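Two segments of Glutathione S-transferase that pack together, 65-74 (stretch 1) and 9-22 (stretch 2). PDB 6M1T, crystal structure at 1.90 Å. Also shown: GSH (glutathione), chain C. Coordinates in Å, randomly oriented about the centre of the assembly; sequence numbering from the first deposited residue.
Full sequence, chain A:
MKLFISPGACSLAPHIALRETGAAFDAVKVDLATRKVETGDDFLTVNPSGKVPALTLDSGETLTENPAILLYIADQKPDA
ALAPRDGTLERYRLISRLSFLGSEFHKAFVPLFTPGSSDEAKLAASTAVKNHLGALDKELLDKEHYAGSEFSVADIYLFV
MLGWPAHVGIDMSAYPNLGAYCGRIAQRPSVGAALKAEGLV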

# COMPACT_ATOMS: atom_id res chain seq x y z
N GLU A 65 -2.40 7.73 5.17
CA GLU A 65 -2.46 6.57 4.24
C GLU A 65 -3.91 6.14 4.05
O GLU A 65 -4.56 5.68 5.03
CB GLU A 65 -1.60 5.39 4.73
CG GLU A 65 -0.13 5.73 4.96
CD GLU A 65 0.66 6.04 3.71
OE1 GLU A 65 1.62 6.83 3.83
OE2 GLU A 65 0.34 5.46 2.62
N ASN A 66 -4.36 6.21 2.81
CA ASN A 66 -5.73 5.83 2.39
C ASN A 66 -6.13 4.48 2.96
O ASN A 66 -7.22 4.36 3.54
CB ASN A 66 -5.88 5.93 0.87
CG ASN A 66 -6.73 7.13 0.51
OD1 ASN A 66 -7.66 7.46 1.25
ND2 ASN A 66 -6.41 7.79 -0.57
N PRO A 67 -5.32 3.42 2.79
CA PRO A 67 -5.72 2.11 3.29
C PRO A 67 -6.10 2.08 4.78
O PRO A 67 -7.14 1.45 5.16
CB PRO A 67 -4.47 1.26 2.97
CG PRO A 67 -3.90 1.90 1.74
CD PRO A 67 -4.07 3.39 2.00
N ALA A 68 -5.33 2.77 5.64
CA ALA A 68 -5.62 2.86 7.09
C ALA A 68 -6.85 3.75 7.33
O ALA A 68 -7.70 3.38 8.14
CB ALA A 68 -4.41 3.38 7.81
N ILE A 69 -6.94 4.89 6.66
CA ILE A 69 -8.03 5.88 6.85
C ILE A 69 -9.34 5.23 6.45
O ILE A 69 -10.28 5.34 7.21
CB ILE A 69 -7.75 7.18 6.07
CG1 ILE A 69 -6.56 7.89 6.72
CG2 ILE A 69 -8.99 8.06 6.01
CD1 ILE A 69 -5.98 9.04 5.94
N LEU A 70 -9.36 4.59 5.30
CA LEU A 70 -10.57 3.99 4.72
C LEU A 70 -11.07 2.87 5.63
O LEU A 70 -12.29 2.83 5.93
CB LEU A 70 -10.26 3.52 3.30
CG LEU A 70 -10.16 4.64 2.24
CD1 LEU A 70 -9.62 4.06 0.95
CD2 LEU A 70 -11.51 5.31 2.04
N LEU A 71 -10.18 2.01 6.09
CA LEU A 71 -10.58 0.94 7.06
C LEU A 71 -11.14 1.54 8.35
O LEU A 71 -12.17 1.05 8.82
CB LEU A 71 -9.40 0.02 7.39
CG LEU A 71 -9.41 -1.41 6.87
CD1 LEU A 71 -10.76 -1.94 6.40
CD2 LEU A 71 -8.37 -1.55 5.77
N TYR A 72 -10.45 2.54 8.93
CA TYR A 72 -10.90 3.26 10.13
C TYR A 72 -12.35 3.71 9.92
O TYR A 72 -13.24 3.51 10.81
CB TYR A 72 -9.99 4.45 10.47
CG TYR A 72 -10.47 5.17 11.68
CD1 TYR A 72 -10.15 4.72 12.96
CD2 TYR A 72 -11.34 6.24 11.57
CE1 TYR A 72 -10.66 5.35 14.09
CE2 TYR A 72 -11.86 6.87 12.68
CZ TYR A 72 -11.50 6.44 13.94
OH TYR A 72 -12.02 7.08 15.02
N ILE A 73 -12.58 4.44 8.82
CA ILE A 73 -13.91 5.05 8.54
C ILE A 73 -14.96 3.92 8.44
O ILE A 73 -16.01 4.08 9.07
CB ILE A 73 -13.88 5.90 7.25
CG1 ILE A 73 -13.05 7.17 7.48
CG2 ILE A 73 -15.30 6.19 6.77
CD1 ILE A 73 -12.53 7.79 6.21
N ALA A 74 -14.69 2.87 7.67
CA ALA A 74 -15.62 1.71 7.49
C ALA A 74 -15.97 1.10 8.85
O ALA A 74 -17.19 0.89 9.13
CB ALA A 74 -15.03 0.66 6.58
N1 GSH C . 0.45 6.65 0.05
CA1 GSH C . -0.42 7.81 0.31
C1 GSH C . -1.84 7.34 0.62
O11 GSH C . -2.16 6.23 0.16
O12 GSH C . -2.58 8.12 1.31
CB1 GSH C . -0.38 8.70 -0.94
CG1 GSH C . -0.95 10.08 -0.73
CD1 GSH C . -0.67 10.94 -1.97
OE1 GSH C . 0.24 10.69 -2.77
N2 GSH C . -1.42 12.03 -2.09
CA2 GSH C . -1.30 13.03 -3.12
C2 GSH C . -0.61 14.29 -2.61
O2 GSH C . -0.98 14.79 -1.54
CB2 GSH C . -2.65 13.38 -3.73
SG2 GSH C . -3.34 12.07 -4.78
N3 GSH C . 0.41 14.72 -3.31
CA3 GSH C . 1.14 15.92 -2.97
C3 GSH C . 2.65 15.69 -2.84
O31 GSH C . 3.05 14.51 -2.82
O32 GSH C . 3.37 16.70 -2.73
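Stretch 2, residues 9-22: ACSLAPHIALRETG

Two helices of glutathione S-transferase, distant in sequence, lie side by side in almost the same direction and pack through interlocking apolar side chains, with a single direct hydrogen bond between the stretches near their N-terminal ends. The example illustrates how near-parallel helices can interlock, a side chain from each sitting among residues of the other.

Stretch 2 begins with a type I beta turn from Ala9 to Leu12, closed by Leu12 N to Ala9 O at 3.0 Å, and passes into a helix that runs as far as Thr21. Gly22 then leaves helical geometry with a positive phi of 78°, a conformation that favours glycine. In stretch 1, Glu65 occupies the N-cap position and the helix starts at Asn66. The two axes differ in direction by only 4° and approach to 9.5 Å, so the contact is sustained over successive turns. The register follows: the CA atoms of Leu70 and Pro14 lie 5.7 Å apart, and one turn further on those of Ile73 and Leu18 lie 6.4 Å apart.

At the start of the helices, Asn66 ND2 donates to Cys10 O at 3.1 Å, tying the first turn of one helix to the turn that leads into the other. Asn66 OD1 lies 3.1 Å from Pro14 CD but has no hydrogen-bonding partner in the model. The same neighbourhood holds glutathione: Asn66 N donates to GSH O12 at 3.0 Å, and Cys10 SG lies 3.1 Å from GSH SG2.

Pro14 is the first knob, its ring set among Asn66, Ile69, Leu70 and Ile73. Pro14 CB stands 3.6 Å from both Ile69 CG2 and Ile73 CD1. Leu70 leaves its backbone sideways, yet its end reaches the neighbouring helix, where CD2 lies 4.2 Å from Ala13 CB and 4.0 Å from Ala17 CB. The short alanine side chains leave the leucine methyl close to the backbone, with Leu70 CD2 only 3.8 Å from Ala13 C.

The reciprocal knob is Ile73, which has the largest area covered by the other stretch and sits among Pro14, Ala17, Leu18 and Thr21. Its CG2 is 3.7 Å from Ala17 CB, and its CG1 is 3.8 Å from Leu18 CD2. Farther along, Thr21 CG2 comes within 3.7 Å of Ile73 O. A water completes this end, donating to Ile73 O at 2.9 Å and hydrogen-bonding with Thr21 OG1 at 2.8 Å, so polar links accompany the apolar seam at both ends.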

# COMPACT_ATOMS: atom_id res chain seq x y z
N ALA A 9 -8.29 14.78 -5.70
CA ALA A 9 -7.09 13.98 -5.35
C ALA A 9 -7.55 12.68 -4.71
O ALA A 9 -8.79 12.46 -4.62
CB ALA A 9 -6.18 14.79 -4.45
N CYS A 10 -6.61 11.81 -4.28
CA CYS A 10 -7.00 10.48 -3.74
C CYS A 10 -7.75 10.68 -2.40
O CYS A 10 -8.47 9.70 -1.96
CB CYS A 10 -5.80 9.56 -3.61
SG CYS A 10 -4.61 10.34 -2.52
N SER A 11 -7.69 11.88 -1.80
CA SER A 11 -8.52 12.26 -0.62
C SER A 11 -10.03 12.20 -0.88
O SER A 11 -10.82 12.10 0.13
CB SER A 11 -8.12 13.62 -0.06
OG SER A 11 -8.03 14.59 -1.08
N LEU A 12 -10.46 12.28 -2.14
CA LEU A 12 -11.91 12.09 -2.47
C LEU A 12 -12.40 10.74 -1.91
O LEU A 12 -13.56 10.65 -1.54
CB LEU A 12 -12.10 12.23 -3.97
CG LEU A 12 -13.51 12.07 -4.53
CD1 LEU A 12 -14.49 13.09 -3.94
CD2 LEU A 12 -13.45 12.20 -6.03
N ALA A 13 -11.54 9.72 -1.82
CA ALA A 13 -11.98 8.37 -1.42
C ALA A 13 -12.52 8.39 0.02
O ALA A 13 -13.70 8.05 0.24
CB ALA A 13 -10.90 7.34 -1.63
N PRO A 14 -11.73 8.83 1.02
CA PRO A 14 -12.26 8.94 2.37
C PRO A 14 -13.39 9.98 2.47
O PRO A 14 -14.27 9.80 3.34
CB PRO A 14 -11.03 9.24 3.26
CG PRO A 14 -10.00 9.71 2.29
CD PRO A 14 -10.28 9.03 0.96
N HIS A 15 -13.37 11.02 1.64
CA HIS A 15 -14.52 11.99 1.57
C HIS A 15 -15.81 11.21 1.29
O HIS A 15 -16.81 11.37 2.04
CB HIS A 15 -14.24 13.07 0.52
CG HIS A 15 -15.15 14.26 0.58
ND1 HIS A 15 -14.97 15.37 -0.23
CD2 HIS A 15 -16.19 14.53 1.38
CE1 HIS A 15 -15.94 16.25 0.02
NE2 HIS A 15 -16.67 15.78 1.04
N ILE A 16 -15.83 10.43 0.22
CA ILE A 16 -17.02 9.60 -0.14
C ILE A 16 -17.37 8.64 1.03
O ILE A 16 -18.54 8.52 1.38
CB ILE A 16 -16.78 8.86 -1.46
CG1 ILE A 16 -16.75 9.86 -2.62
CG2 ILE A 16 -17.82 7.76 -1.66
CD1 ILE A 16 -16.15 9.36 -3.90
N ALA A 17 -16.38 7.97 1.61
CA ALA A 17 -16.57 6.96 2.68
C ALA A 17 -17.26 7.57 3.91
O ALA A 17 -18.13 6.92 4.50
CB ALA A 17 -15.23 6.31 3.04
N LEU A 18 -16.82 8.75 4.35
CA LEU A 18 -17.46 9.44 5.49
C LEU A 18 -18.92 9.77 5.15
O LEU A 18 -19.75 9.70 6.10
CB LEU A 18 -16.66 10.70 5.83
CG LEU A 18 -15.32 10.42 6.49
CD1 LEU A 18 -14.42 11.63 6.41
CD2 LEU A 18 -15.50 9.98 7.92
N ARG A 19 -19.21 10.17 3.92
CA ARG A 19 -20.60 10.40 3.44
C ARG A 19 -21.38 9.06 3.47
O ARG A 19 -22.57 9.11 3.81
CB ARG A 19 -20.65 11.04 2.06
CG ARG A 19 -20.17 12.49 2.11
CD ARG A 19 -20.29 13.26 0.81
NE ARG A 19 -19.66 14.56 1.02
CZ ARG A 19 -20.28 15.67 1.42
NH1 ARG A 19 -21.58 15.68 1.60
NH2 ARG A 19 -19.56 16.75 1.62
N GLU A 20 -20.74 7.94 3.15
CA GLU A 20 -21.36 6.59 3.16
C GLU A 20 -21.66 6.14 4.59
O GLU A 20 -22.62 5.34 4.78
CB GLU A 20 -20.51 5.59 2.37
CG GLU A 20 -20.61 5.74 0.87
CD GLU A 20 -21.86 5.11 0.21
OE1 GLU A 20 -22.52 4.26 0.83
OE2 GLU A 20 -22.15 5.46 -0.93
N THR A 21 -20.90 6.58 5.59
CA THR A 21 -21.12 6.16 6.99
C THR A 21 -21.98 7.15 7.79
O THR A 21 -22.44 6.77 8.89
CB THR A 21 -19.78 5.88 7.69
OG1 THR A 21 -19.09 7.11 7.83
CG2 THR A 21 -18.96 4.83 6.97
N GLY A 22 -22.12 8.40 7.34
CA GLY A 22 -22.88 9.43 8.07
C GLY A 22 -22.10 10.01 9.24
O GLY A 22 -22.70 10.58 10.12
O HOH W 1 -17.22 6.58 9.82